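Xylose isomerase-like TIM barrel (Anabaena variabilis ATCC 29413, PDB 2QW5) binds a zinc ion and D-xylose in the pocket of a TIM barrel and is probably a sugar phosphate isomerase or epimerase. Local coordinates at residues S9-S14 with E320-T325; I13-F18 with R31-H36; G47-I52 with Y245-P250. All coordinates share one frame; numbering follows the deposited sequence.

Contact 1: residues S9-S14 with E320-T325; sequences SDIYIS and EAIKVT
Between residues 9-14, on the first barrel strand, and 320-325, on the C-terminal helix 314-332, the backbones come nearest at Ile11 and Ile322, with CA atoms 7.2 Å apart. Ile11 points outward from the barrel and makes both side-chain contacts of the pair. Its branch point does the first: Ile11 CB lies 3.9 Å from Ile322 CD1, Ile11 CG2 rests on CG1 and CD1 of the same residue, and the two side chains cross at a slant. Ile322 gets there because its CG1 stands anti to the backbone N (chi1 -173°), which sends the ethyl arm out to the strand. In the (beta/alpha)8 barrel the last helix lies against the outside of the first strand, and here it packs at the seam where strand 278-280 meets strand 11-14. The longer arm of Ile11 goes the other way and meets Thr325 tip to tip, Ile11 CD1 to Thr325 CG2 at 4.0 Å. Thr325 can offer its methyl because its hydroxyl turns back on the helix: OG1 donates to Ala321 O at 2.7 Å, from the face of that carbonyl opposite to Thr325 N. Arg326 and Leu329 extend the helix surface around Ile11, while Ile278 and Val280 flank it on the sheet.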
loop_
_atom_site.group_PDB
_atom_site.type_symbol
_atom_site.label_atom_id
_atom_site.label_comp_id
_atom_site.label_asym_id
_atom_site.label_seq_id
_atom_site.Cartn_x
_atom_site.Cartn_y
_atom_site.Cartn_z
ATOM N N SER A 9 2.822 -24.084 -38.851
ATOM C CA SER A 9 2.379 -24.310 -37.469
ATOM C C SER A 9 1.024 -23.640 -37.154
ATOM O O SER A 9 0.569 -22.740 -37.857
ATOM C CB SER A 9 3.457 -23.871 -36.466
ATOM O OG SER A 9 3.640 -22.475 -36.500
ATOM N N ASP A 10 0.365 -24.158 -36.127
ATOM C CA ASP A 10 -0.908 -23.617 -35.628
ATOM C C ASP A 10 -0.571 -22.402 -34.768
ATOM O O ASP A 10 0.357 -22.446 -33.940
ATOM C CB ASP A 10 -1.647 -24.640 -34.750
ATOM C CG ASP A 10 -2.329 -25.726 -35.546
ATOM O OD1 ASP A 10 -2.467 -25.600 -36.767
ATOM O OD2 ASP A 10 -2.759 -26.713 -34.929
ATOM N N ILE A 11 -1.327 -21.340 -34.971
ATOM C CA ILE A 11 -1.159 -20.110 -34.221
ATOM C C ILE A 11 -2.408 -19.917 -33.392
ATOM O O ILE A 11 -3.522 -19.893 -33.933
ATOM C CB ILE A 11 -0.918 -18.866 -35.152
ATOM C CG1 ILE A 11 0.219 -19.113 -36.140
ATOM C CG2 ILE A 11 -0.647 -17.580 -34.326
ATOM C CD1 ILE A 11 1.504 -19.489 -35.481
ATOM N N TYR A 12 -2.228 -19.784 -32.077
ATOM C CA TYR A 12 -3.326 -19.534 -31.129
ATOM C C TYR A 12 -3.247 -18.084 -30.669
ATOM O O TYR A 12 -2.264 -17.412 -30.937
ATOM C CB TYR A 12 -3.174 -20.419 -29.900
ATOM C CG TYR A 12 -3.415 -21.912 -30.056
ATOM C CD1 TYR A 12 -3.450 -22.563 -31.314
ATOM C CD2 TYR A 12 -3.462 -22.726 -28.907
ATOM C CE1 TYR A 12 -3.626 -23.977 -31.387
ATOM C CE2 TYR A 12 -3.635 -24.102 -28.996
ATOM C CZ TYR A 12 -3.720 -24.723 -30.222
ATOM O OH TYR A 12 -3.868 -26.093 -30.267
ATOM N N ILE A 13 -4.295 -17.599 -30.034
ATOM C CA ILE A 13 -4.277 -16.283 -29.367
ATOM C C ILE A 13 -4.898 -16.370 -27.983
ATOM O O ILE A 13 -5.879 -17.076 -27.777
ATOM C CB ILE A 13 -4.931 -15.200 -30.227
ATOM C CG1 ILE A 13 -4.731 -13.818 -29.585
ATOM C CG2 ILE A 13 -6.400 -15.565 -30.530
ATOM C CD1 ILE A 13 -5.031 -12.629 -30.530
ATOM N N SER A 14 -4.303 -15.653 -27.019
ATOM C CA SER A 14 -4.821 -15.605 -25.666
ATOM C C SER A 14 -6.081 -14.732 -25.516
ATOM O O SER A 14 -6.132 -13.632 -26.033
ATOM C CB SER A 14 -3.789 -15.000 -24.727
ATOM O OG SER A 14 -4.323 -14.904 -23.428
ATOM N N GLU A 320 -2.647 -8.052 -36.954
ATOM C CA GLU A 320 -1.236 -7.697 -37.185
ATOM C C GLU A 320 -0.309 -8.666 -36.474
ATOM O O GLU A 320 0.789 -8.925 -36.968
ATOM C CB GLU A 320 -0.919 -6.283 -36.676
ATOM C CG GLU A 320 -1.624 -5.161 -37.410
ATOM C CD GLU A 320 -1.153 -4.960 -38.857
ATOM O OE1 GLU A 320 0.041 -5.174 -39.171
ATOM O OE2 GLU A 320 -1.997 -4.567 -39.693
ATOM N N ALA A 321 -0.751 -9.168 -35.320
ATOM C CA ALA A 321 0.056 -10.128 -34.500
ATOM C C ALA A 321 0.313 -11.470 -35.262
ATOM O O ALA A 321 1.447 -11.972 -35.312
ATOM C CB ALA A 321 -0.650 -10.373 -33.143
ATOM N N ILE A 322 -0.748 -12.035 -35.849
ATOM C CA ILE A 322 -0.627 -13.290 -36.605
ATOM C C ILE A 322 0.174 -13.038 -37.888
ATOM O O ILE A 322 0.967 -13.880 -38.248
ATOM C CB ILE A 322 -1.987 -14.005 -36.868
ATOM C CG1 ILE A 322 -1.786 -15.387 -37.518
ATOM C CG2 ILE A 322 -2.958 -13.115 -37.690
ATOM C CD1 ILE A 322 -2.969 -16.372 -37.259
ATOM N N LYS A 323 -0.037 -11.883 -38.549
ATOM C CA LYS A 323 0.692 -11.520 -39.765
ATOM C C LYS A 323 2.197 -11.452 -39.502
ATOM O O LYS A 323 2.977 -12.109 -40.210
ATOM C CB LYS A 323 0.135 -10.236 -40.396
ATOM C CG LYS A 323 -1.253 -10.429 -41.063
ATOM C CD LYS A 323 -1.875 -9.078 -41.457
ATOM C CE LYS A 323 -3.237 -9.177 -42.194
ATOM N NZ LYS A 323 -3.194 -9.678 -43.609
ATOM N N VAL A 324 2.605 -10.740 -38.453
ATOM C CA VAL A 324 4.042 -10.666 -38.100
ATOM C C VAL A 324 4.616 -12.033 -37.715
ATOM O O VAL A 324 5.699 -12.376 -38.165
ATOM C CB VAL A 324 4.406 -9.533 -37.064
ATOM C CG1 VAL A 324 3.906 -9.842 -35.631
ATOM C CG2 VAL A 324 5.918 -9.337 -37.041
ATOM N N THR A 325 3.896 -12.804 -36.891
ATOM C CA THR A 325 4.340 -14.143 -36.447
ATOM C C THR A 325 4.590 -15.065 -37.653
ATOM O O THR A 325 5.618 -15.743 -37.719
ATOM C CB THR A 325 3.324 -14.793 -35.461
ATOM O OG1 THR A 325 3.122 -13.910 -34.337
ATOM C CG2 THR A 325 3.787 -16.182 -34.987
#

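Contact 2: residues I13-F18 with R31-H36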
loop_
_atom_site.group_PDB
_atom_site.type_symbol
_atom_site.label_atom_id
_atom_site.label_comp_id
_atom_site.label_asym_id
_atom_site.label_seq_id
_atom_site.Cartn_x
_atom_site.Cartn_y
_atom_site.Cartn_z
ATOM N N ILE A 13 -4.295 -17.599 -30.034
ATOM C CA ILE A 13 -4.277 -16.283 -29.367
ATOM C C ILE A 13 -4.898 -16.370 -27.983
ATOM O O ILE A 13 -5.879 -17.076 -27.777
ATOM C CB ILE A 13 -4.931 -15.200 -30.227
ATOM C CG1 ILE A 13 -4.731 -13.818 -29.585
ATOM C CG2 ILE A 13 -6.400 -15.565 -30.530
ATOM C CD1 ILE A 13 -5.031 -12.629 -30.530
ATOM N N SER A 14 -4.303 -15.653 -27.019
ATOM C CA SER A 14 -4.821 -15.605 -25.666
ATOM C C SER A 14 -6.081 -14.732 -25.516
ATOM O O SER A 14 -6.132 -13.632 -26.033
ATOM C CB SER A 14 -3.789 -15.000 -24.727
ATOM O OG SER A 14 -4.323 -14.904 -23.428
ATOM N N PHE A 15 -7.036 -15.215 -24.708
ATOM C CA PHE A 15 -8.223 -14.421 -24.318
ATOM C C PHE A 15 -7.891 -13.256 -23.370
ATOM O O PHE A 15 -8.791 -12.508 -23.046
ATOM C CB PHE A 15 -9.411 -15.285 -23.816
ATOM C CG PHE A 15 -10.507 -15.404 -24.828
ATOM C CD1 PHE A 15 -10.228 -15.916 -26.101
ATOM C CD2 PHE A 15 -11.807 -14.966 -24.534
ATOM C CE1 PHE A 15 -11.223 -16.006 -27.071
ATOM C CE2 PHE A 15 -12.826 -15.036 -25.515
ATOM C CZ PHE A 15 -12.530 -15.581 -26.774
ATOM N N PHE A 16 -6.621 -13.105 -22.928
ATOM C CA PHE A 16 -6.188 -11.860 -22.221
ATOM C C PHE A 16 -6.330 -10.555 -23.049
ATOM O O PHE A 16 -6.122 -9.458 -22.517
ATOM C CB PHE A 16 -4.759 -11.993 -21.714
ATOM C CG PHE A 16 -4.583 -13.006 -20.613
ATOM C CD1 PHE A 16 -5.579 -13.253 -19.658
ATOM C CD2 PHE A 16 -3.369 -13.656 -20.469
ATOM C CE1 PHE A 16 -5.365 -14.103 -18.597
ATOM C CE2 PHE A 16 -3.179 -14.545 -19.412
ATOM C CZ PHE A 16 -4.172 -14.750 -18.468
HETATM N N MSE A 17 -6.608 -10.674 -24.358
HETATM C CA MSE A 17 -6.976 -9.544 -25.196
HETATM C C MSE A 17 -8.332 -8.990 -24.696
HETATM O O MSE A 17 -8.627 -7.814 -24.917
HETATM C CB MSE A 17 -7.119 -9.973 -26.650
HETATM C CG MSE A 17 -7.501 -8.844 -27.669
HETATM SE SE MSE A 17 -6.153 -7.485 -27.690
HETATM C CE MSE A 17 -5.049 -8.242 -29.010
ATOM N N PHE A 18 -9.154 -9.843 -24.057
ATOM C CA PHE A 18 -10.510 -9.487 -23.621
ATOM C C PHE A 18 -10.837 -9.614 -22.142
ATOM O O PHE A 18 -11.622 -8.813 -21.614
ATOM C CB PHE A 18 -11.529 -10.395 -24.359
ATOM C CG PHE A 18 -11.284 -10.525 -25.823
ATOM C CD1 PHE A 18 -11.506 -9.461 -26.672
ATOM C CD2 PHE A 18 -10.844 -11.718 -26.372
ATOM C CE1 PHE A 18 -11.266 -9.574 -28.050
ATOM C CE2 PHE A 18 -10.597 -11.839 -27.738
ATOM C CZ PHE A 18 -10.826 -10.765 -28.587
ATOM N N ARG A 31 -22.058 -16.098 -25.891
ATOM C CA ARG A 31 -22.260 -15.538 -27.224
ATOM C C ARG A 31 -21.146 -14.613 -27.645
ATOM O O ARG A 31 -20.762 -14.606 -28.820
ATOM C CB ARG A 31 -23.644 -14.859 -27.343
ATOM C CG ARG A 31 -24.759 -15.899 -27.440
ATOM C CD ARG A 31 -26.133 -15.322 -27.707
ATOM N NE ARG A 31 -26.877 -15.062 -26.474
ATOM C CZ ARG A 31 -27.450 -15.999 -25.696
ATOM N NH1 ARG A 31 -27.339 -17.318 -25.967
ATOM N NH2 ARG A 31 -28.117 -15.622 -24.594
ATOM N N ILE A 32 -20.650 -13.828 -26.688
ATOM C CA ILE A 32 -19.525 -12.920 -26.904
ATOM C C ILE A 32 -18.241 -13.718 -27.177
ATOM O O ILE A 32 -17.548 -13.429 -28.139
ATOM C CB ILE A 32 -19.328 -11.929 -25.726
ATOM C CG1 ILE A 32 -20.538 -10.987 -25.618
ATOM C CG2 ILE A 32 -18.101 -11.097 -25.939
ATOM C CD1 ILE A 32 -20.497 -10.077 -24.362
ATOM N N VAL A 33 -17.969 -14.732 -26.359
ATOM C CA VAL A 33 -16.824 -15.639 -26.561
ATOM C C VAL A 33 -16.813 -16.243 -27.990
ATOM O O VAL A 33 -15.776 -16.200 -28.694
ATOM C CB VAL A 33 -16.810 -16.767 -25.489
ATOM C CG1 VAL A 33 -15.692 -17.782 -25.768
ATOM C CG2 VAL A 33 -16.656 -16.179 -24.096
ATOM N N VAL A 34 -17.974 -16.734 -28.436
ATOM C CA VAL A 34 -18.096 -17.356 -29.762
ATOM C C VAL A 34 -17.892 -16.347 -30.890
ATOM O O VAL A 34 -17.178 -16.644 -31.837
ATOM C CB VAL A 34 -19.388 -18.187 -29.890
ATOM C CG1 VAL A 34 -19.634 -18.637 -31.348
ATOM C CG2 VAL A 34 -19.333 -19.391 -28.890
ATOM N N ALA A 35 -18.465 -15.145 -30.758
ATOM C CA ALA A 35 -18.294 -14.083 -31.766
ATOM C C ALA A 35 -16.833 -13.628 -31.890
ATOM O O ALA A 35 -16.373 -13.370 -32.991
ATOM C CB ALA A 35 -19.220 -12.893 -31.482
ATOM N N HIS A 36 -16.095 -13.567 -30.770
ATOM C CA HIS A 36 -14.653 -13.238 -30.807
ATOM C C HIS A 36 -13.881 -14.326 -31.536
ATOM O O HIS A 36 -13.078 -14.034 -32.418
ATOM C CB HIS A 36 -14.030 -13.104 -29.400
ATOM C CG HIS A 36 -14.439 -11.869 -28.646
ATOM N ND1 HIS A 36 -14.688 -10.664 -29.265
ATOM C CD2 HIS A 36 -14.534 -11.632 -27.319
ATOM C CE1 HIS A 36 -15.004 -9.760 -28.352
ATOM N NE2 HIS A 36 -14.896 -10.319 -27.161
#
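The rings of Phe18 and His36 lie face to face, centroids 3.8 Å apart and planes only 6° from parallel. His36 CD2 sits over the centre of the Phe18 ring, and the opposite face of that ring carries CG of Met17, a selenomethionine in this crystal, nearer the rim. The imidazole is covered on its other face by Ile32 O, 3.4 Å above the plane and off centre, from the preceding turn of its own helix. The closest atoms of the stack are Phe18 CD1 and His36 NE2, at 3.5 Å. Phe15 adds a third ring: one of its faces takes Phe18 CD2 over the centre, while its CE2 comes to the edge of the imidazole. Phe15 CZ is 3.9 Å from His36 CB, and Val33 O lies at the edge of the phenyl ring. Phe15 CE2 also meets Val33 CG1 at 4.0 Å. The stacked pair joins the turn that follows strand 11-14 to helix 27-42, within the first beta-alpha-beta unit of the barrel. An ST turn, in which Ser14 OG accepts from Phe16 N at 3.0 Å, shapes the backbone that presents these phenylalanines. Phe50 meets Phe15 edge-to-face, and Ala314 of the last helix touches Phe18. The imidazole is not hydrogen-bonded to the phenylalanines; its ND1 pairs with Tyr315 OH, which would fix the ring's rotation, so ND1 is satisfied while one face stacks on Phe18 and the other lies under Ile32 O.

Contact 3: residues G47-I52 with Y245-P250. With ZN (zinc ion), chain D.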
loop_
_atom_site.group_PDB
_atom_site.type_symbol
_atom_site.label_atom_id
_atom_site.label_comp_id
_atom_site.label_asym_id
_atom_site.label_seq_id
_atom_site.Cartn_x
_atom_site.Cartn_y
_atom_site.Cartn_z
ATOM N N GLY A 47 -6.614 -21.809 -32.563
ATOM C CA GLY A 47 -6.884 -22.142 -31.176
ATOM C C GLY A 47 -6.780 -20.943 -30.252
ATOM O O GLY A 47 -6.294 -19.887 -30.641
ATOM N N PHE A 48 -7.247 -21.130 -29.020
ATOM C CA PHE A 48 -7.367 -20.005 -28.036
ATOM C C PHE A 48 -6.920 -20.387 -26.662
ATOM O O PHE A 48 -7.128 -21.518 -26.302
ATOM C CB PHE A 48 -8.817 -19.519 -28.045
ATOM C CG PHE A 48 -9.256 -19.111 -29.407
ATOM C CD1 PHE A 48 -9.021 -17.818 -29.874
ATOM C CD2 PHE A 48 -9.751 -20.052 -30.280
ATOM C CE1 PHE A 48 -9.355 -17.461 -31.202
ATOM C CE2 PHE A 48 -10.073 -19.721 -31.619
ATOM C CZ PHE A 48 -9.873 -18.424 -32.072
ATOM N N GLU A 49 -6.268 -19.480 -25.919
ATOM C CA GLU A 49 -5.877 -19.771 -24.544
ATOM C C GLU A 49 -6.957 -19.158 -23.696
ATOM O O GLU A 49 -7.207 -17.963 -23.782
ATOM C CB GLU A 49 -4.555 -19.155 -24.058
ATOM C CG GLU A 49 -3.383 -19.194 -24.953
ATOM C CD GLU A 49 -2.088 -18.846 -24.171
ATOM O OE1 GLU A 49 -2.126 -18.162 -23.097
ATOM O OE2 GLU A 49 -1.042 -19.271 -24.647
ATOM N N PHE A 50 -7.563 -19.977 -22.871
ATOM C CA PHE A 50 -8.600 -19.586 -21.917
ATOM C C PHE A 50 -8.010 -19.528 -20.527
ATOM O O PHE A 50 -7.542 -20.561 -20.034
ATOM C CB PHE A 50 -9.701 -20.640 -21.924
ATOM C CG PHE A 50 -10.721 -20.492 -23.031
ATOM C CD1 PHE A 50 -10.544 -19.646 -24.137
ATOM C CD2 PHE A 50 -11.845 -21.329 -22.995
ATOM C CE1 PHE A 50 -11.541 -19.553 -25.125
ATOM C CE2 PHE A 50 -12.809 -21.264 -23.982
ATOM C CZ PHE A 50 -12.660 -20.386 -25.046
ATOM N N PRO A 51 -7.977 -18.314 -19.908
ATOM C CA PRO A 51 -7.631 -18.284 -18.492
ATOM C C PRO A 51 -8.754 -18.922 -17.686
ATOM O O PRO A 51 -9.915 -18.730 -18.018
ATOM C CB PRO A 51 -7.513 -16.786 -18.169
ATOM C CG PRO A 51 -8.369 -16.091 -19.203
ATOM C CD PRO A 51 -8.200 -16.946 -20.438
ATOM N N ILE A 52 -8.409 -19.731 -16.676
ATOM C CA ILE A 52 -9.406 -20.327 -15.795
ATOM C C ILE A 52 -9.354 -19.581 -14.478
ATOM O O ILE A 52 -8.384 -19.746 -13.682
ATOM C CB ILE A 52 -9.252 -21.857 -15.608
ATOM C CG1 ILE A 52 -9.272 -22.565 -16.987
ATOM C CG2 ILE A 52 -10.324 -22.437 -14.623
ATOM C CD1 ILE A 52 -10.527 -22.331 -17.873
ATOM N N TYR A 245 5.208 -26.008 -24.699
ATOM C CA TYR A 245 4.441 -24.881 -25.260
ATOM C C TYR A 245 5.313 -23.665 -25.469
ATOM O O TYR A 245 6.336 -23.532 -24.821
ATOM C CB TYR A 245 3.331 -24.551 -24.274
ATOM C CG TYR A 245 2.162 -23.718 -24.768
ATOM C CD1 TYR A 245 1.411 -24.078 -25.893
ATOM C CD2 TYR A 245 1.710 -22.643 -24.014
ATOM C CE1 TYR A 245 0.243 -23.341 -26.261
ATOM C CE2 TYR A 245 0.568 -21.910 -24.385
ATOM C CZ TYR A 245 -0.147 -22.257 -25.488
ATOM O OH TYR A 245 -1.237 -21.499 -25.823
ATOM N N VAL A 246 4.883 -22.760 -26.348
ATOM C CA VAL A 246 5.659 -21.557 -26.708
ATOM C C VAL A 246 4.680 -20.407 -26.941
ATOM O O VAL A 246 3.674 -20.605 -27.629
ATOM C CB VAL A 246 6.508 -21.761 -27.990
ATOM C CG1 VAL A 246 7.149 -20.446 -28.454
ATOM C CG2 VAL A 246 7.607 -22.782 -27.771
ATOM N N GLN A 247 4.990 -19.247 -26.339
ATOM C CA GLN A 247 4.221 -18.024 -26.467
ATOM C C GLN A 247 5.070 -16.879 -27.043
ATOM O O GLN A 247 6.243 -16.701 -26.669
ATOM C CB GLN A 247 3.662 -17.603 -25.134
ATOM C CG GLN A 247 2.688 -18.543 -24.549
ATOM C CD GLN A 247 2.157 -18.009 -23.256
ATOM O OE1 GLN A 247 2.915 -17.551 -22.413
ATOM N NE2 GLN A 247 0.836 -18.007 -23.111
ATOM N N VAL A 248 4.494 -16.142 -27.998
ATOM C CA VAL A 248 5.137 -14.967 -28.584
ATOM C C VAL A 248 4.367 -13.778 -28.017
ATOM O O VAL A 248 3.121 -13.705 -28.115
ATOM C CB VAL A 248 5.208 -14.968 -30.135
ATOM C CG1 VAL A 248 6.253 -16.024 -30.575
ATOM C CG2 VAL A 248 3.830 -15.202 -30.769
ATOM N N SER A 249 5.124 -12.865 -27.415
ATOM C CA SER A 249 4.580 -11.700 -26.724
ATOM C C SER A 249 5.666 -10.655 -26.670
ATOM O O SER A 249 6.812 -10.993 -26.308
ATOM C CB SER A 249 4.220 -12.074 -25.293
ATOM O OG SER A 249 3.471 -11.053 -24.683
ATOM N N PRO A 250 5.337 -9.385 -26.983
ATOM C CA PRO A 250 6.369 -8.364 -26.993
ATOM C C PRO A 250 6.750 -7.976 -25.551
ATOM O O PRO A 250 6.020 -8.312 -24.622
ATOM C CB PRO A 250 5.680 -7.223 -27.754
ATOM C CG PRO A 250 4.301 -7.322 -27.387
ATOM C CD PRO A 250 4.021 -8.795 -27.263
HETATM ZN ZN ZN D . 2.765 -15.773 -20.819
HETATM O O HOH W 1 2.463 -14.320 -19.436
#
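Glu49 reaches across the barrel interior from strand 47-51 to Tyr245 and Gln247 on strand 243-248. Its CB leads inward, and CG, held beside the backbone N (chi1 -43°), comes 3.3 Å from Tyr245 OH. Beyond CG the chain runs extended, bringing CD to 3.2 Å from both Tyr245 OH and Gln247 NE2. At the tip, OE2 accepts two hydrogen bonds. Tyr245 OH donates to Glu49 OE2 at 2.5 Å, a short bond that meets the oxygen on its anti side and 30° out of the carboxylate plane. Gln247 NE2 donates to the syn lone pair of Glu49 OE2 at 2.7 Å, with an N-H...O angle of 162°; carboxylate and amide are nearly coplanar. The other oxygen, Glu49 OE1, is 3.0 Å from Gln247 NE2, and the carboxylate of Glu281 lies close to it.

With its NE2 held by the glutamate, Gln247 turns its OE1 to the zinc ion at 2.4 Å. Glu49 is thus a second-shell residue that orients a first-shell ligand. Glu183, Asp216 and Glu281 complete the protein part of the site, and a water lies 2.0 Å from the metal. Tyr245 has a further partner in Ser85 OG, which ties the hydroxyl to a third strand. The three side chains lie inside the TIM barrel, between strands well separated in its order: Met127 of strand 125-128 and Ala279 of strand 278-280 pack on Glu49 and Tyr245, whereas Phe48 and Phe50 pack on helix 27-42.

Contacts 1 and 2 share strand 11-14, their centres about 15 Å apart: the helix 314-332 packs on its beginning and helix 27-42 on the turn that follows it. Contact 3 lies on the inner side of the neighbouring strand 47-51, its centre about 10 Å from that of contact 1 and about 12 Å from that of contact 2. Probable backbone hydrogen bonds join the two strands, Ile13 O to Glu49 N at 3.1 Å and Phe15 N to Glu49 O at 2.9 Å. Contact 3 alone supplies a zinc ligand; the side chains of Thr325 and Phe15 lie about 14 and 13 Å from the metal, and that of Gln247 about 6 Å from D-xylose.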